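Transketolase (Campylobacter jejuni, PDB 3L84) is a dimeric protein of the transketolase family, whose chain joins two thiamine diphosphate-binding-type domains to a transketolase C-terminal domain. Local coordinates at residues A[576-588]-A[593-605]. Sequence-based numbering, arbitrary orientation.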
loop_
_atom_site.group_PDB
_atom_site.type_symbol
_atom_site.label_atom_id
_atom_site.label_comp_id
_atom_site.label_asym_id
_atom_site.label_seq_id
_atom_site.Cartn_x
_atom_site.Cartn_y
_atom_site.Cartn_z
ATOM N N LEU A 576 -25.354 27.183 -2.762
ATOM C CA LEU A 576 -25.500 25.839 -3.313
ATOM C C LEU A 576 -26.417 24.937 -2.498
ATOM O O LEU A 576 -27.253 24.204 -3.066
ATOM C CB LEU A 576 -24.149 25.142 -3.429
ATOM C CG LEU A 576 -23.386 25.389 -4.736
ATOM C CD1 LEU A 576 -23.217 26.876 -5.092
ATOM C CD2 LEU A 576 -22.041 24.678 -4.672
ATOM N N LEU A 577 -26.231 24.955 -1.181
ATOM C CA LEU A 577 -26.755 23.928 -0.300
ATOM C C LEU A 577 -28.067 24.367 0.337
ATOM O O LEU A 577 -28.113 24.826 1.493
ATOM C CB LEU A 577 -25.700 23.546 0.754
ATOM C CG LEU A 577 -24.334 23.066 0.184
ATOM C CD1 LEU A 577 -23.315 22.870 1.320
ATOM C CD2 LEU A 577 -24.490 21.805 -0.661
ATOM N N LYS A 578 -29.133 24.159 -0.408
ATOM C CA LYS A 578 -30.458 24.601 0.006
ATOM C C LYS A 578 -31.336 23.447 0.475
ATOM O O LYS A 578 -31.266 22.340 -0.062
ATOM C CB LYS A 578 -31.155 25.269 -1.169
ATOM C CG LYS A 578 -30.517 26.559 -1.625
ATOM C CD LYS A 578 -30.549 27.616 -0.572
ATOM C CE LYS A 578 -30.122 28.967 -1.136
ATOM N NZ LYS A 578 -30.062 29.925 -0.049
ATOM N N GLY A 579 -32.165 23.700 1.473
ATOM C CA GLY A 579 -33.118 22.702 1.937
ATOM C C GLY A 579 -32.426 21.506 2.533
ATOM O O GLY A 579 -31.376 21.646 3.183
ATOM N N GLU A 580 -33.005 20.329 2.328
ATOM C CA GLU A 580 -32.390 19.101 2.809
ATOM C C GLU A 580 -31.435 18.621 1.723
ATOM O O GLU A 580 -31.802 18.459 0.543
ATOM C CB GLU A 580 -33.473 18.081 3.085
ATOM C CG GLU A 580 -32.995 16.833 3.801
ATOM C CD GLU A 580 -34.156 16.065 4.416
ATOM O OE1 GLU A 580 -34.227 15.962 5.670
ATOM O OE2 GLU A 580 -35.054 15.635 3.659
ATOM N N VAL A 581 -30.173 18.431 2.099
ATOM C CA VAL A 581 -29.074 18.142 1.154
ATOM C C VAL A 581 -28.773 16.663 1.207
ATOM O O VAL A 581 -28.483 16.136 2.288
ATOM C CB VAL A 581 -27.829 18.951 1.512
ATOM C CG1 VAL A 581 -26.704 18.683 0.495
ATOM C CG2 VAL A 581 -28.145 20.482 1.585
ATOM N N ILE A 582 -28.847 16.013 0.051
ATOM C CA ILE A 582 -28.603 14.587 -0.089
ATOM C C ILE A 582 -27.381 14.409 -0.991
ATOM O O ILE A 582 -27.393 14.816 -2.160
ATOM C CB ILE A 582 -29.791 13.824 -0.654
ATOM C CG1 ILE A 582 -31.068 14.059 0.187
ATOM C CG2 ILE A 582 -29.470 12.322 -0.761
ATOM C CD1 ILE A 582 -31.971 15.157 -0.305
ATOM N N GLY A 583 -26.344 13.796 -0.438
ATOM C CA GLY A 583 -25.139 13.446 -1.192
ATOM C C GLY A 583 -25.272 12.076 -1.816
ATOM O O GLY A 583 -25.803 11.157 -1.162
ATOM N N VAL A 584 -24.878 11.915 -3.072
ATOM C CA VAL A 584 -25.038 10.686 -3.802
ATOM C C VAL A 584 -23.721 10.324 -4.506
ATOM O O VAL A 584 -23.237 11.048 -5.375
ATOM C CB VAL A 584 -26.150 10.842 -4.859
ATOM C CG1 VAL A 584 -26.358 9.523 -5.581
ATOM C CG2 VAL A 584 -27.474 11.378 -4.229
ATOM N N GLU A 585 -23.122 9.197 -4.113
ATOM C CA GLU A 585 -21.863 8.744 -4.682
ATOM C C GLU A 585 -21.800 7.226 -4.595
ATOM O O GLU A 585 -22.175 6.660 -3.598
ATOM C CB GLU A 585 -20.653 9.332 -3.935
ATOM C CG GLU A 585 -20.329 10.767 -4.256
ATOM C CD GLU A 585 -18.990 11.241 -3.698
ATOM O OE1 GLU A 585 -18.499 10.751 -2.629
ATOM O OE2 GLU A 585 -18.452 12.171 -4.300
ATOM N N ALA A 586 -21.218 6.608 -5.610
ATOM C CA ALA A 586 -20.965 5.164 -5.622
ATOM C C ALA A 586 -19.668 4.884 -4.866
ATOM O O ALA A 586 -18.628 4.523 -5.431
ATOM C CB ALA A 586 -20.908 4.609 -7.058
ATOM N N ALA A 587 -19.735 5.104 -3.568
ATOM C CA ALA A 587 -18.567 5.030 -2.663
ATOM C C ALA A 587 -19.096 5.014 -1.258
ATOM O O ALA A 587 -20.245 5.396 -1.017
ATOM C CB ALA A 587 -17.645 6.241 -2.878
ATOM N N HIS A 588 -18.257 4.629 -0.311
ATOM C CA HIS A 588 -18.601 4.749 1.125
ATOM C C HIS A 588 -17.887 5.978 1.556
ATOM O O HIS A 588 -16.700 5.909 1.933
ATOM C CB HIS A 588 -18.073 3.564 1.901
ATOM C CG HIS A 588 -18.519 3.543 3.311
ATOM N ND1 HIS A 588 -17.786 2.908 4.274
ATOM C CD2 HIS A 588 -19.655 3.981 3.913
ATOM C CE1 HIS A 588 -18.422 3.005 5.428
ATOM N NE2 HIS A 588 -19.545 3.666 5.250
ATOM N N TYR A 593 -21.028 13.970 4.786
ATOM C CA TYR A 593 -21.832 14.593 5.840
ATOM C C TYR A 593 -21.319 15.958 6.271
ATOM O O TYR A 593 -22.043 16.679 6.931
ATOM C CB TYR A 593 -21.919 13.657 7.046
ATOM C CG TYR A 593 -22.849 12.459 6.902
ATOM C CD1 TYR A 593 -24.243 12.639 6.922
ATOM C CD2 TYR A 593 -22.370 11.201 6.713
ATOM C CE1 TYR A 593 -25.110 11.552 6.812
ATOM C CE2 TYR A 593 -23.242 10.110 6.599
ATOM C CZ TYR A 593 -24.603 10.302 6.671
ATOM O OH TYR A 593 -25.437 9.211 6.548
ATOM N N LYS A 594 -20.105 16.375 5.885
ATOM C CA LYS A 594 -19.668 17.746 6.096
ATOM C C LYS A 594 -20.640 18.715 5.417
ATOM O O LYS A 594 -20.891 19.806 5.944
ATOM C CB LYS A 594 -18.245 17.931 5.606
ATOM C CG LYS A 594 -17.712 19.293 5.837
ATOM C CD LYS A 594 -16.220 19.397 5.600
ATOM C CE LYS A 594 -15.747 20.838 5.824
ATOM N NZ LYS A 594 -14.253 20.939 5.911
ATOM N N PHE A 595 -21.190 18.334 4.271
ATOM C CA PHE A 595 -22.034 19.208 3.463
ATOM C C PHE A 595 -23.459 18.747 3.335
ATOM O O PHE A 595 -24.311 19.560 2.966
ATOM C CB PHE A 595 -21.437 19.373 2.058
ATOM C CG PHE A 595 -20.076 19.938 2.059
ATOM C CD1 PHE A 595 -19.887 21.234 2.479
ATOM C CD2 PHE A 595 -18.993 19.202 1.616
ATOM C CE1 PHE A 595 -18.621 21.788 2.506
ATOM C CE2 PHE A 595 -17.712 19.772 1.634
ATOM C CZ PHE A 595 -17.564 21.059 2.086
ATOM N N CYS A 596 -23.756 17.496 3.658
ATOM C CA CYS A 596 -25.040 16.860 3.380
ATOM C C CYS A 596 -25.741 16.420 4.646
ATOM O O CYS A 596 -25.110 16.014 5.629
ATOM C CB CYS A 596 -24.850 15.633 2.512
ATOM S SG CYS A 596 -24.030 15.987 0.932
ATOM N N HIS A 597 -27.074 16.483 4.648
ATOM C CA HIS A 597 -27.879 15.940 5.731
ATOM C C HIS A 597 -27.966 14.437 5.648
ATOM O O HIS A 597 -28.016 13.756 6.693
ATOM C CB HIS A 597 -29.287 16.518 5.712
ATOM C CG HIS A 597 -29.315 17.999 5.837
ATOM N ND1 HIS A 597 -29.269 18.663 7.042
ATOM C CD2 HIS A 597 -29.393 18.948 4.883
ATOM C CE1 HIS A 597 -29.315 19.969 6.817
ATOM N NE2 HIS A 597 -29.398 20.169 5.513
ATOM N N LYS A 598 -28.043 13.932 4.433
ATOM C CA LYS A 598 -28.171 12.509 4.181
ATOM C C LYS A 598 -27.159 12.110 3.119
ATOM O O LYS A 598 -26.866 12.910 2.245
ATOM C CB LYS A 598 -29.570 12.138 3.672
ATOM C CG LYS A 598 -30.719 12.437 4.634
ATOM C CD LYS A 598 -32.043 11.984 4.050
ATOM C CE LYS A 598 -33.137 12.264 5.019
ATOM N NZ LYS A 598 -34.438 11.755 4.426
ATOM N N VAL A 599 -26.672 10.874 3.169
ATOM C CA VAL A 599 -25.743 10.358 2.197
ATOM C C VAL A 599 -26.248 9.027 1.672
ATOM O O VAL A 599 -26.547 8.136 2.462
ATOM C CB VAL A 599 -24.337 10.211 2.793
ATOM C CG1 VAL A 599 -23.369 9.540 1.828
ATOM C CG2 VAL A 599 -23.804 11.565 3.260
ATOM N N TYR A 600 -26.349 8.936 0.346
ATOM C CA TYR A 600 -26.800 7.787 -0.396
ATOM C C TYR A 600 -25.597 7.219 -1.130
ATOM O O TYR A 600 -25.233 7.673 -2.195
ATOM C CB TYR A 600 -27.881 8.213 -1.387
ATOM C CG TYR A 600 -28.713 7.111 -1.996
ATOM C CD1 TYR A 600 -29.801 6.599 -1.333
ATOM C CD2 TYR A 600 -28.415 6.591 -3.241
ATOM C CE1 TYR A 600 -30.589 5.625 -1.886
ATOM C CE2 TYR A 600 -29.204 5.617 -3.796
ATOM C CZ TYR A 600 -30.290 5.147 -3.110
ATOM O OH TYR A 600 -31.124 4.165 -3.621
ATOM N N GLY A 601 -24.976 6.229 -0.484
ATOM C CA GLY A 601 -23.727 5.665 -0.949
ATOM C C GLY A 601 -23.763 4.162 -0.933
ATOM O O GLY A 601 -24.832 3.539 -1.039
ATOM N N ILE A 602 -22.583 3.561 -0.755
ATOM C CA ILE A 602 -22.436 2.123 -0.661
ATOM C C ILE A 602 -21.691 1.826 0.636
ATOM O O ILE A 602 -20.588 2.370 0.823
ATOM C CB ILE A 602 -21.665 1.572 -1.878
ATOM C CG1 ILE A 602 -22.292 1.988 -3.184
ATOM C CG2 ILE A 602 -21.507 0.032 -1.765
ATOM C CD1 ILE A 602 -21.407 1.635 -4.394
ATOM N N GLU A 603 -22.209 0.941 1.436
ATOM C CA GLU A 603 -21.618 0.640 2.763
ATOM C C GLU A 603 -20.931 -0.713 2.800
ATOM O O GLU A 603 -20.260 -1.025 3.798
ATOM C CB GLU A 603 -22.683 0.745 3.835
ATOM C CG GLU A 603 -23.177 2.153 4.019
ATOM C CD GLU A 603 -24.187 2.243 5.133
ATOM O OE1 GLU A 603 -23.790 2.605 6.270
ATOM O OE2 GLU A 603 -25.379 1.909 4.884
ATOM N N SER A 604 -21.114 -1.536 1.790
ATOM C CA SER A 604 -20.562 -2.879 1.709
ATOM C C SER A 604 -19.525 -2.932 0.601
ATOM O O SER A 604 -19.339 -1.974 -0.131
ATOM C CB SER A 604 -21.694 -3.886 1.433
ATOM O OG SER A 604 -22.189 -3.739 0.129
ATOM N N PHE A 605 -18.901 -4.087 0.426
ATOM C CA PHE A 605 -18.180 -4.377 -0.797
ATOM C C PHE A 605 -19.146 -4.622 -1.957
ATOM O O PHE A 605 -20.370 -4.764 -1.748
ATOM C CB PHE A 605 -17.189 -5.511 -0.645
ATOM C CG PHE A 605 -16.052 -5.187 0.289
ATOM C CD1 PHE A 605 -15.089 -4.257 -0.078
ATOM C CD2 PHE A 605 -15.913 -5.816 1.515
ATOM C CE1 PHE A 605 -14.014 -3.952 0.754
ATOM C CE2 PHE A 605 -14.861 -5.506 2.367
ATOM C CZ PHE A 605 -13.903 -4.564 1.977
HETATM O O HOH W 1 -34.674 13.503 2.258
HETATM O O HOH W 2 -35.877 13.078 6.501
HETATM O O HOH W 3 -21.515 3.783 7.028
#
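The imidazole of His597 turns its edge to Val581, whose backbone N lies in the ring plane 2.9 Å from His597 CD2, while CB and CG2 of Val581 pack against the same CD2. Over one face of the His588 ring sits CA of Glu603, offset toward the rim; at the ring's edge, in plane, a water links His588 NE2 to Glu603 OE1, and ND1 bonds to Ala464 O of the second subunit. His588 CB lies 3.0 Å from Ile602 O, and with CG anti to the backbone N (chi1 -173°) the ring is sent out to bring its CD2 alongside Glu603 CG. Between the two histidines, strands 580-584 and 598-600 pair in parallel, strand 598-600 forming one margin of the mixed sheet of the C-terminal domain. Val581 O accepts two N-H groups, a fairly straight one from Lys598 N at 3.1 Å and a more bent one from His597 N at 2.8 Å. Tyr600 N meets Gly583 O at 2.7 Å, nearly linear at 174°. Cys596 SG packs on the backbone of Gly583, 3.5 Å from Gly583 CA. On the face bearing Ile582 and Tyr600, the latter's ring meets Phe628 edge-to-face. The extended chains of Glu580 and Lys598 bring OE2 and NZ to 4.0 Å, bridged by water.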